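PDB 7K4O: carboxylic ester hydrolase from Aspergillus niger, which hydrolyses ester bonds as a tannase-family serine esterase, probably cleaving galloyl esters of tannins to release gallic acid. Local coordinates for residues Phe217-His222 against Val321-Tyr325; Tyr224-Lys230 against Leu371-Tyr376; Leu359-Lys363 against Gln388-Ser392; Thr424-Arg429 against Trp542-Leu546. All coordinates share one frame. Residues are numbered along the deposited sequence.

In the fold
The chain first builds most of the mixed sheet of an alpha/beta-hydrolase fold. Helices 215-221 and 224-232 then follow each other. Interaction 1 joins the first to the loop after helix 300-310, and interaction 2 joins the second to the loop before helix 376-390. The two therefore cross along the chain. Interaction 3 closes a short loop between the ends of helices 351-361 and 376-390, and it crosses interaction 2. Interaction 4 follows in series and ties helix 425-438 to the segment after helix 536-541. In space it touches interaction 1, where Phe323 packs on Ala426 and Tyr544.

Interaction 1: Phe217-His222 against Val321-Tyr325; sequences FQQTQH and VYFSY. With GDE (3,4,5-trihydroxybenzoic acid), chain J.
This contact backs the gallic acid pocket of a tannase-family alpha/beta hydrolase. Residues of helix 215-221 and the adjoining His222 face an irregular loop, 321-325. In the register, Phe217 CA lies 7.1 Å from Tyr322 CA, and Gln221 CA lies 7.6 Å from Ser324 CA. Phe217 (chi1 m) and Tyr322 (chi1 t) point toward each other. Phe217 CB sits over the face of the Tyr322 ring, 3.7 Å from its centroid, in a CH-pi contact. The two rings meet obliquely, with planes at 56°, and Phe217 CD2 is 3.5 Å from Tyr322 CD1. Gln221 takes a p rotamer. Its NE2 donates to Tyr325 OH at 3.0 Å and also to Gln218 O at 3.1 Å. Asp333 binds both Tyr325 OH and His222 ND1, so it couples the loop tyrosine to the pocket histidine. Water 1 bridges Gln218 OE1 and Tyr322 OH, 2.7 Å from each; Tyr322 OH also bonds Arg214. Water 2 links Gln221 OE1 (2.7 Å) to Ser324 OG (2.9 Å). The far side of the helix holds the ligand's hydroxyls. Gln219 NE2 donates to GDE OAC at 2.8 Å, and GDE OAE donates to Gln219 OE1 at 2.7 Å. His222 NE2 lies 2.7 Å from GDE OAD in a hydrogen bond. Gln218 NE2 donates to GDE OAE at 3.0 Å, with a nearly straight angle of 178°.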
# COMPACT_ATOMS: atom_id res chain seq x y z
N PHE A 217 -14.40 1.46 2.53
CA PHE A 217 -14.19 1.36 3.99
C PHE A 217 -12.91 2.11 4.32
O PHE A 217 -12.87 2.91 5.24
CB PHE A 217 -14.15 -0.10 4.42
CG PHE A 217 -15.48 -0.80 4.43
CD1 PHE A 217 -16.16 -1.10 3.26
CD2 PHE A 217 -16.12 -1.10 5.63
CE1 PHE A 217 -17.41 -1.66 3.27
CE2 PHE A 217 -17.35 -1.72 5.64
CZ PHE A 217 -17.99 -1.99 4.47
N GLN A 218 -11.84 1.88 3.55
CA GLN A 218 -10.52 2.45 3.84
C GLN A 218 -10.59 3.97 3.74
O GLN A 218 -10.01 4.68 4.57
CB GLN A 218 -9.49 1.90 2.84
CG GLN A 218 -8.19 2.71 2.80
CD GLN A 218 -7.53 2.92 4.16
OE1 GLN A 218 -7.71 2.11 5.07
NE2 GLN A 218 -6.72 3.96 4.22
N GLN A 219 -11.20 4.55 2.68
CA GLN A 219 -11.15 6.01 2.52
C GLN A 219 -12.07 6.66 3.59
O GLN A 219 -11.68 7.66 4.22
CB GLN A 219 -11.58 6.48 1.13
CG GLN A 219 -10.83 5.83 -0.04
CD GLN A 219 -9.33 5.84 0.12
OE1 GLN A 219 -8.77 6.73 0.78
NE2 GLN A 219 -8.66 4.92 -0.59
N THR A 220 -13.23 6.08 3.80
CA THR A 220 -14.20 6.70 4.73
C THR A 220 -13.68 6.62 6.18
O THR A 220 -13.93 7.59 6.94
CB THR A 220 -15.56 6.05 4.62
OG1 THR A 220 -15.99 6.07 3.25
CG2 THR A 220 -16.59 6.74 5.48
N GLN A 221 -12.98 5.57 6.56
CA GLN A 221 -12.49 5.42 7.96
C GLN A 221 -11.49 6.51 8.30
O GLN A 221 -11.30 6.76 9.52
CB GLN A 221 -12.00 4.01 8.27
CG GLN A 221 -10.75 3.58 7.54
CD GLN A 221 -9.47 4.09 8.17
OE1 GLN A 221 -9.34 4.08 9.41
NE2 GLN A 221 -8.55 4.59 7.32
N HIS A 222 -10.92 7.21 7.33
CA HIS A 222 -10.01 8.35 7.59
C HIS A 222 -10.78 9.48 8.32
O HIS A 222 -10.10 10.33 8.90
CB HIS A 222 -9.39 8.87 6.32
CG HIS A 222 -8.14 8.16 5.90
ND1 HIS A 222 -6.99 8.22 6.68
CD2 HIS A 222 -7.85 7.42 4.79
CE1 HIS A 222 -6.01 7.58 6.03
NE2 HIS A 222 -6.52 7.05 4.86
N VAL A 321 -18.80 -1.76 12.21
CA VAL A 321 -18.75 -1.42 10.76
C VAL A 321 -17.35 -1.71 10.20
O VAL A 321 -17.28 -2.24 9.06
CB VAL A 321 -19.12 0.04 10.52
CG1 VAL A 321 -19.28 0.28 9.03
CG2 VAL A 321 -20.40 0.43 11.29
N TYR A 322 -16.31 -1.32 10.90
CA TYR A 322 -14.93 -1.56 10.41
C TYR A 322 -14.01 -1.66 11.63
O TYR A 322 -14.48 -1.75 12.77
CB TYR A 322 -14.54 -0.49 9.38
CG TYR A 322 -13.45 -0.91 8.39
CD1 TYR A 322 -13.51 -2.15 7.79
CD2 TYR A 322 -12.38 -0.09 8.11
CE1 TYR A 322 -12.49 -2.58 6.93
CE2 TYR A 322 -11.39 -0.47 7.19
CZ TYR A 322 -11.47 -1.72 6.61
OH TYR A 322 -10.44 -2.11 5.77
N PHE A 323 -12.72 -1.60 11.39
CA PHE A 323 -11.64 -1.65 12.40
C PHE A 323 -10.70 -0.52 12.09
O PHE A 323 -10.76 0.11 11.02
CB PHE A 323 -11.00 -3.03 12.47
CG PHE A 323 -10.78 -3.67 11.11
CD1 PHE A 323 -9.78 -3.20 10.30
CD2 PHE A 323 -11.61 -4.67 10.66
CE1 PHE A 323 -9.63 -3.71 9.02
CE2 PHE A 323 -11.41 -5.23 9.41
CZ PHE A 323 -10.43 -4.72 8.60
N SER A 324 -9.87 -0.23 13.06
CA SER A 324 -8.96 0.90 12.99
C SER A 324 -7.51 0.40 13.10
O SER A 324 -7.27 -0.83 13.12
CB SER A 324 -9.30 1.92 14.08
OG SER A 324 -8.62 3.13 13.86
N TYR A 325 -6.61 1.36 13.12
CA TYR A 325 -5.15 1.13 13.22
C TYR A 325 -4.84 0.39 14.50
O TYR A 325 -5.57 0.50 15.53
CB TYR A 325 -4.41 2.45 13.14
CG TYR A 325 -4.93 3.35 12.06
CD1 TYR A 325 -4.66 3.11 10.72
CD2 TYR A 325 -5.75 4.42 12.35
CE1 TYR A 325 -5.17 3.91 9.72
CE2 TYR A 325 -6.29 5.21 11.36
CZ TYR A 325 -5.98 4.98 10.03
OH TYR A 325 -6.48 5.82 9.07
OAA GDE J . -0.94 5.80 -1.30
OAB GDE J . -0.29 6.60 0.66
OAC GDE J . -6.06 5.89 -0.90
OAD GDE J . -4.43 5.93 3.59
OAE GDE J . -6.49 5.87 1.88
CAF GDE J . -3.64 6.02 -0.51
CAG GDE J . -2.80 6.04 1.78
CAH GDE J . -1.19 6.18 -0.11
CAI GDE J . -4.95 5.95 -0.03
CAJ GDE J . -4.13 6.01 2.27
CAK GDE J . -2.61 6.12 0.41
CAL GDE J . -5.16 5.94 1.37
O HOH W 1 -8.48 -0.43 5.13
O HOH W 2 -10.16 4.66 11.96

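Interaction 2: Tyr224-Lys230 against Leu371-Tyr376; sequences YSNVVEK and LDGVTY
Val227 (chi1 t) points from helix 224-232 into the concave side of segment 371-376 and overlaps Val374 and Tyr376. Its CA is 6.4 Å from Thr375 CA, the nearest pair of CA atoms across the two segments. Val227 CG2 lies 3.9 Å from Val374 CG1, and Val227 CG1 lies 3.6 Å from Tyr376 CD1. The Tyr376 side chain (chi1 m) reaches across the helix, between Tyr224, Val227 and Val228. Its CE1 is 3.7 Å from Tyr224 CE1; these rings are oblique, with planes at 53° and centroids 5.8 Å apart. Tyr376 OH lies 3.7 Å from Val228 CG2. Leu371 (m, t) packs beside Val227, with its CD1 3.6 Å from Asn226 CB. The Asn226 amide bonds Asp348 and Asp350 in a loop.

Segment 371-376 starts with a type II beta turn from Leu371 to Val374, closed by Val374 N to Leu371 O at 3.0 Å. Gly373 has positive phi (82/-2). Lys230 lies along this turn. Its CD is 3.8 Å from Leu371 CB, and its NZ gives a weak hydrogen bond to Leu371 O at 3.3 Å. Water 4 bridges Lys230 NZ (2.6 Å) and Gly373 N (2.7 Å).

Thr375 (chi1 p) then caps the next helix, 376-390. The contact is plain packing away from the annotated sites: a helix covered by a type II turn that runs into an N-capped helix.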
# COMPACT_ATOMS: atom_id res chain seq x y z
N TYR A 224 -13.07 8.73 10.67
CA TYR A 224 -13.59 8.15 11.93
C TYR A 224 -13.05 8.93 13.16
O TYR A 224 -13.85 9.38 14.03
CB TYR A 224 -13.26 6.68 12.06
CG TYR A 224 -13.74 6.06 13.34
CD1 TYR A 224 -15.03 6.26 13.79
CD2 TYR A 224 -12.87 5.33 14.13
CE1 TYR A 224 -15.44 5.72 15.00
CE2 TYR A 224 -13.28 4.78 15.33
CZ TYR A 224 -14.56 5.02 15.80
OH TYR A 224 -14.97 4.44 16.99
N SER A 225 -11.75 9.11 13.28
CA SER A 225 -11.15 9.88 14.41
C SER A 225 -11.80 11.27 14.53
O SER A 225 -12.13 11.68 15.66
CB SER A 225 -9.68 10.00 14.24
OG SER A 225 -9.06 8.74 14.41
N ASN A 226 -11.95 11.99 13.44
CA ASN A 226 -12.63 13.31 13.41
C ASN A 226 -14.03 13.17 14.03
O ASN A 226 -14.42 14.05 14.87
CB ASN A 226 -12.80 13.85 12.00
CG ASN A 226 -11.57 14.37 11.30
OD1 ASN A 226 -11.53 14.36 10.07
ND2 ASN A 226 -10.58 14.84 12.04
N VAL A 227 -14.79 12.15 13.66
CA VAL A 227 -16.19 12.02 14.10
C VAL A 227 -16.22 11.59 15.57
O VAL A 227 -17.13 12.01 16.31
CB VAL A 227 -16.99 11.13 13.15
CG1 VAL A 227 -18.36 10.83 13.70
CG2 VAL A 227 -17.07 11.79 11.77
N VAL A 228 -15.24 10.81 16.02
CA VAL A 228 -15.13 10.46 17.46
C VAL A 228 -14.94 11.76 18.26
O VAL A 228 -15.59 11.92 19.31
CB VAL A 228 -13.97 9.48 17.76
CG1 VAL A 228 -13.72 9.38 19.26
CG2 VAL A 228 -14.25 8.10 17.17
N GLU A 229 -14.03 12.60 17.82
CA GLU A 229 -13.72 13.87 18.53
C GLU A 229 -15.00 14.72 18.57
O GLU A 229 -15.31 15.30 19.64
CB GLU A 229 -12.59 14.61 17.84
CG GLU A 229 -11.26 13.91 17.97
CD GLU A 229 -10.14 14.45 17.11
OE1 GLU A 229 -10.37 15.32 16.24
OE2 GLU A 229 -9.01 14.02 17.35
N LYS A 230 -15.71 14.82 17.46
CA LYS A 230 -16.97 15.62 17.41
C LYS A 230 -18.00 14.99 18.34
O LYS A 230 -18.67 15.74 19.09
CB LYS A 230 -17.61 15.60 16.02
CG LYS A 230 -17.10 16.59 15.01
CD LYS A 230 -17.71 16.30 13.64
CE LYS A 230 -19.22 16.17 13.64
NZ LYS A 230 -19.83 17.51 13.75
N LEU A 371 -17.88 18.89 8.65
CA LEU A 371 -18.49 17.60 9.04
C LEU A 371 -19.81 17.83 9.78
O LEU A 371 -20.23 16.93 10.53
CB LEU A 371 -17.49 16.83 9.91
CG LEU A 371 -16.25 16.31 9.17
CD1 LEU A 371 -15.37 15.53 10.14
CD2 LEU A 371 -16.62 15.45 7.96
N ASP A 372 -20.46 18.98 9.56
CA ASP A 372 -21.74 19.25 10.28
C ASP A 372 -22.72 18.15 9.96
O ASP A 372 -22.92 17.84 8.79
CB ASP A 372 -22.36 20.58 9.86
CG ASP A 372 -21.61 21.80 10.38
OD1 ASP A 372 -20.75 21.64 11.28
OD2 ASP A 372 -21.88 22.89 9.86
N GLY A 373 -23.33 17.55 10.97
CA GLY A 373 -24.35 16.52 10.76
C GLY A 373 -23.77 15.13 10.49
O GLY A 373 -24.58 14.18 10.38
N VAL A 374 -22.45 14.98 10.43
CA VAL A 374 -21.82 13.66 10.15
C VAL A 374 -21.64 12.88 11.45
O VAL A 374 -21.00 13.37 12.35
CB VAL A 374 -20.50 13.85 9.38
CG1 VAL A 374 -19.83 12.49 9.13
CG2 VAL A 374 -20.72 14.59 8.08
N THR A 375 -22.25 11.71 11.51
CA THR A 375 -22.29 10.81 12.65
C THR A 375 -21.59 9.50 12.29
O THR A 375 -21.31 9.28 11.09
CB THR A 375 -23.73 10.53 13.08
OG1 THR A 375 -24.43 9.76 12.10
CG2 THR A 375 -24.47 11.81 13.42
N TYR A 376 -21.44 8.63 13.26
CA TYR A 376 -21.02 7.23 13.00
C TYR A 376 -21.90 6.62 11.91
O TYR A 376 -21.40 5.87 11.04
CB TYR A 376 -21.03 6.38 14.27
CG TYR A 376 -20.13 6.89 15.37
CD1 TYR A 376 -18.94 7.55 15.13
CD2 TYR A 376 -20.52 6.73 16.70
CE1 TYR A 376 -18.12 7.98 16.17
CE2 TYR A 376 -19.71 7.14 17.75
CZ TYR A 376 -18.50 7.76 17.49
OH TYR A 376 -17.71 8.21 18.51
O HOH W 3 -18.03 19.77 12.23
O HOH W 4 -22.38 17.77 13.45

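Interaction 3: Leu359-Lys363 against Gln388-Ser392; sequences LLVDK and QEYYS. With NAG (2-acetamido-2-deoxy-beta-D-glucopyranose), chain E.
Tyr390, Leu360 and Glu389 have the most surface buried here. They lie where helices 351-361 and 376-390 approach, with Leu360 CA 9.4 Å from Tyr390 CA. The long side chains span this gap. Tyr390 (chi1 m) points toward the other segment, and its OH donates to Leu360 O at 2.7 Å. That oxygen lies near the plane of the ring, at its edge. Leu360 (m, t) packs on the same tyrosine: its CB is 4.0 Å from Tyr390 CZ, and its CD2 is 3.6 Å from Tyr390 OH. Residues 359-361 make a wider pi-type turn, and Lys363 is the first to leave helical angles, with positive phi (59/41). Lys363 NZ folds back to Leu360 O at 3.2 Å. It also forms a salt bridge with Glu389 OE2 at 3.0 Å; Glu389 is extended (t, t). Leu360 O thus accepts from both the tyrosine hydroxyl and the lysine ammonium. The join is therefore mainly polar: one carbonyl, a hydroxyl and a salt bridge, with little apolar packing.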
# COMPACT_ATOMS: atom_id res chain seq x y z
N LEU A 359 -14.72 14.09 -3.84
CA LEU A 359 -14.36 13.75 -5.23
C LEU A 359 -15.25 12.63 -5.78
O LEU A 359 -15.63 12.71 -6.94
CB LEU A 359 -12.90 13.29 -5.28
CG LEU A 359 -12.35 13.08 -6.68
CD1 LEU A 359 -12.22 14.39 -7.44
CD2 LEU A 359 -11.03 12.32 -6.56
N LEU A 360 -15.46 11.56 -5.03
CA LEU A 360 -16.03 10.33 -5.58
C LEU A 360 -17.44 10.05 -5.05
O LEU A 360 -18.10 9.19 -5.58
CB LEU A 360 -15.07 9.17 -5.32
CG LEU A 360 -13.82 9.20 -6.19
CD1 LEU A 360 -12.78 8.28 -5.57
CD2 LEU A 360 -14.15 8.76 -7.60
N VAL A 361 -17.89 10.76 -4.02
CA VAL A 361 -19.28 10.65 -3.55
C VAL A 361 -20.05 11.88 -4.04
O VAL A 361 -20.97 11.73 -4.87
CB VAL A 361 -19.34 10.47 -2.03
CG1 VAL A 361 -20.80 10.41 -1.58
CG2 VAL A 361 -18.58 9.21 -1.59
N ASP A 362 -19.64 13.07 -3.64
CA ASP A 362 -20.31 14.34 -4.04
C ASP A 362 -19.92 14.75 -5.46
O ASP A 362 -20.66 15.52 -6.14
CB ASP A 362 -19.95 15.44 -3.06
CG ASP A 362 -20.47 15.20 -1.64
OD1 ASP A 362 -21.29 14.31 -1.42
OD2 ASP A 362 -19.98 15.92 -0.74
N LYS A 363 -18.73 14.34 -5.91
CA LYS A 363 -18.24 14.61 -7.28
C LYS A 363 -18.16 16.12 -7.55
O LYS A 363 -18.40 16.56 -8.68
CB LYS A 363 -19.07 13.85 -8.30
CG LYS A 363 -19.07 12.34 -8.08
CD LYS A 363 -20.09 11.63 -8.95
CE LYS A 363 -20.18 10.13 -8.80
NZ LYS A 363 -20.62 9.65 -7.46
N GLN A 388 -21.15 -0.83 -3.12
CA GLN A 388 -21.91 -1.15 -4.35
C GLN A 388 -21.35 -0.34 -5.53
O GLN A 388 -21.18 -0.89 -6.64
CB GLN A 388 -23.42 -0.93 -4.13
CG GLN A 388 -24.24 -1.27 -5.35
CD GLN A 388 -25.74 -1.24 -5.15
OE1 GLN A 388 -26.26 -0.76 -4.11
NE2 GLN A 388 -26.44 -1.72 -6.17
N GLU A 389 -21.16 0.95 -5.35
CA GLU A 389 -20.82 1.88 -6.46
C GLU A 389 -19.43 1.54 -7.03
O GLU A 389 -19.27 1.59 -8.27
CB GLU A 389 -20.89 3.31 -5.94
CG GLU A 389 -20.46 4.38 -6.94
CD GLU A 389 -20.92 5.80 -6.53
OE1 GLU A 389 -21.26 6.03 -5.31
OE2 GLU A 389 -20.90 6.69 -7.41
N TYR A 390 -18.49 1.16 -6.17
CA TYR A 390 -17.06 1.02 -6.58
C TYR A 390 -16.61 -0.43 -6.58
O TYR A 390 -15.40 -0.67 -6.90
CB TYR A 390 -16.18 1.99 -5.76
CG TYR A 390 -16.43 3.43 -6.12
CD1 TYR A 390 -16.26 3.87 -7.41
CD2 TYR A 390 -16.97 4.34 -5.21
CE1 TYR A 390 -16.60 5.14 -7.82
CE2 TYR A 390 -17.28 5.62 -5.61
CZ TYR A 390 -17.07 6.05 -6.90
OH TYR A 390 -17.43 7.29 -7.33
N TYR A 391 -17.50 -1.39 -6.36
CA TYR A 391 -17.15 -2.84 -6.31
C TYR A 391 -16.29 -3.21 -7.52
O TYR A 391 -15.27 -3.92 -7.35
CB TYR A 391 -18.41 -3.71 -6.36
CG TYR A 391 -18.32 -5.00 -5.58
CD1 TYR A 391 -17.71 -6.12 -6.09
CD2 TYR A 391 -18.91 -5.09 -4.34
CE1 TYR A 391 -17.63 -7.29 -5.33
CE2 TYR A 391 -18.87 -6.25 -3.59
CZ TYR A 391 -18.15 -7.31 -4.06
OH TYR A 391 -18.14 -8.42 -3.24
N SER A 392 -16.71 -2.81 -8.71
CA SER A 392 -16.14 -3.24 -10.02
C SER A 392 -14.91 -2.42 -10.42
O SER A 392 -14.28 -2.77 -11.46
CB SER A 392 -17.17 -3.18 -11.11
OG SER A 392 -18.20 -4.13 -10.90
C1 NAG E . -21.28 19.16 -3.47
C2 NAG E . -22.07 20.46 -3.08
C3 NAG E . -22.84 20.27 -1.82
C4 NAG E . -23.79 19.07 -2.03
C5 NAG E . -22.98 17.85 -2.45
C6 NAG E . -23.93 16.72 -2.84
C7 NAG E . -20.93 22.49 -3.89
C8 NAG E . -19.87 23.49 -3.56
N2 NAG E . -21.11 21.55 -2.98
O3 NAG E . -23.51 21.52 -1.71
O4 NAG E . -24.39 18.66 -0.79
O5 NAG E . -22.23 18.15 -3.57
O6 NAG E . -24.43 16.86 -4.19
O7 NAG E . -21.59 22.58 -4.89

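Interaction 4: Thr424-Arg429 against Trp542-Leu546; sequences TAASIR and WHYDL
Ala425 and Ile428 form the ridge of helix 425-438 that meets the irregular segment 542-546. Ala425 CA is 5.9 Å from Trp542 CA, and Arg429 CA is 6.9 Å from His543 CA. The small Ala425 CB fits between two aromatic side chains, 4.0 Å from both Trp542 CE3 and Tyr544 CE2. Ile428 CD1 lies 3.8 Å from Trp542 CE3 in an off-centre CH-pi contact, and Thr424 CG2 is 3.7 Å from Trp542 CZ3. Asp267 holds the indole NE1. Arg429 runs out extended (t, t, t). Its NH1 donates to Tyr544 O at 3.0 Å, while Leu546 CD1 covers one guanidinium face, 3.7 Å from Arg429 CZ. Arg429 NE also hydrogen-bonds Val553 O. Water fills the hollows beside these groups: water 5 joins Ala425 O (2.7 Å) to Trp542 O (2.6 Å), and water 6 joins Arg429 NH1 (2.9 Å) to Tyr544 N (3.0 Å). The tail thus covers helix 425-438, the first of two helices in the alpha/beta-hydrolase beta-alpha-beta crossover between parallel strands 410-416 and 455-460.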
# COMPACT_ATOMS: atom_id res chain seq x y z
N THR A 424 -3.41 -2.16 9.74
CA THR A 424 -2.76 -3.46 9.48
C THR A 424 -3.77 -4.58 9.31
O THR A 424 -3.55 -5.48 8.46
CB THR A 424 -1.74 -3.78 10.59
OG1 THR A 424 -1.00 -2.59 10.89
CG2 THR A 424 -0.83 -4.92 10.16
N ALA A 425 -4.84 -4.60 10.11
CA ALA A 425 -5.85 -5.65 10.04
C ALA A 425 -6.53 -5.69 8.66
O ALA A 425 -7.14 -6.71 8.35
CB ALA A 425 -6.82 -5.49 11.19
N ALA A 426 -6.47 -4.62 7.89
CA ALA A 426 -7.09 -4.59 6.54
C ALA A 426 -6.42 -5.65 5.66
O ALA A 426 -7.14 -6.24 4.81
CB ALA A 426 -7.01 -3.27 5.90
N SER A 427 -5.13 -5.88 5.86
CA SER A 427 -4.39 -6.87 5.02
C SER A 427 -4.72 -8.27 5.47
O SER A 427 -4.94 -9.15 4.62
CB SER A 427 -2.90 -6.59 5.02
OG SER A 427 -2.58 -5.42 4.28
N ILE A 428 -4.73 -8.56 6.79
CA ILE A 428 -5.12 -9.90 7.26
C ILE A 428 -6.50 -10.23 6.72
O ILE A 428 -6.74 -11.37 6.27
CB ILE A 428 -5.08 -9.96 8.81
CG1 ILE A 428 -3.67 -10.09 9.38
CG2 ILE A 428 -5.91 -11.13 9.25
CD1 ILE A 428 -2.79 -8.94 9.20
N ARG A 429 -7.43 -9.28 6.77
CA ARG A 429 -8.80 -9.60 6.35
C ARG A 429 -8.84 -10.12 4.91
O ARG A 429 -9.59 -11.03 4.61
CB ARG A 429 -9.73 -8.40 6.51
CG ARG A 429 -11.17 -8.83 6.25
CD ARG A 429 -12.14 -7.67 6.48
NE ARG A 429 -13.50 -8.08 6.31
CZ ARG A 429 -14.30 -8.54 7.30
NH1 ARG A 429 -13.87 -8.61 8.55
NH2 ARG A 429 -15.54 -8.90 7.03
N TRP A 542 -7.09 -10.52 15.35
CA TRP A 542 -6.94 -9.88 14.01
C TRP A 542 -8.21 -10.08 13.18
O TRP A 542 -8.19 -9.66 11.99
CB TRP A 542 -5.75 -10.48 13.25
CG TRP A 542 -4.40 -10.11 13.75
CD1 TRP A 542 -3.60 -10.86 14.57
CD2 TRP A 542 -3.63 -8.95 13.40
NE1 TRP A 542 -2.43 -10.21 14.80
CE2 TRP A 542 -2.40 -9.05 14.07
CE3 TRP A 542 -3.90 -7.82 12.64
CZ2 TRP A 542 -1.43 -8.05 13.99
CZ3 TRP A 542 -2.94 -6.84 12.54
CH2 TRP A 542 -1.71 -6.95 13.20
N HIS A 543 -9.19 -10.80 13.70
CA HIS A 543 -10.38 -11.18 12.92
C HIS A 543 -11.57 -10.39 13.46
O HIS A 543 -11.78 -10.40 14.68
CB HIS A 543 -10.66 -12.66 13.01
CG HIS A 543 -9.63 -13.51 12.34
ND1 HIS A 543 -9.52 -14.86 12.61
CD2 HIS A 543 -8.70 -13.22 11.40
CE1 HIS A 543 -8.55 -15.37 11.86
NE2 HIS A 543 -8.02 -14.39 11.11
N TYR A 544 -12.33 -9.79 12.57
CA TYR A 544 -13.45 -8.90 12.95
C TYR A 544 -14.74 -9.35 12.29
O TYR A 544 -14.80 -9.71 11.13
CB TYR A 544 -13.12 -7.44 12.67
CG TYR A 544 -11.97 -6.96 13.50
CD1 TYR A 544 -12.18 -6.50 14.78
CD2 TYR A 544 -10.66 -7.05 13.04
CE1 TYR A 544 -11.13 -6.08 15.58
CE2 TYR A 544 -9.59 -6.64 13.82
CZ TYR A 544 -9.83 -6.17 15.11
OH TYR A 544 -8.80 -5.76 15.90
N ASP A 545 -15.81 -9.31 13.10
CA ASP A 545 -17.18 -9.58 12.63
C ASP A 545 -17.84 -8.23 12.34
O ASP A 545 -18.15 -7.45 13.30
CB ASP A 545 -17.96 -10.37 13.68
CG ASP A 545 -19.41 -10.57 13.29
OD1 ASP A 545 -19.78 -10.37 12.12
OD2 ASP A 545 -20.18 -10.92 14.19
N LEU A 546 -17.99 -7.88 11.06
CA LEU A 546 -18.57 -6.56 10.70
C LEU A 546 -20.09 -6.71 10.66
O LEU A 546 -20.72 -6.69 9.57
CB LEU A 546 -18.00 -6.10 9.34
CG LEU A 546 -16.46 -6.06 9.31
CD1 LEU A 546 -15.97 -5.38 8.05
CD2 LEU A 546 -15.89 -5.31 10.50
O HOH W 5 -8.82 -8.29 9.84
O HOH W 6 -11.33 -9.39 9.77
O HOH W 7 -17.36 -9.87 9.05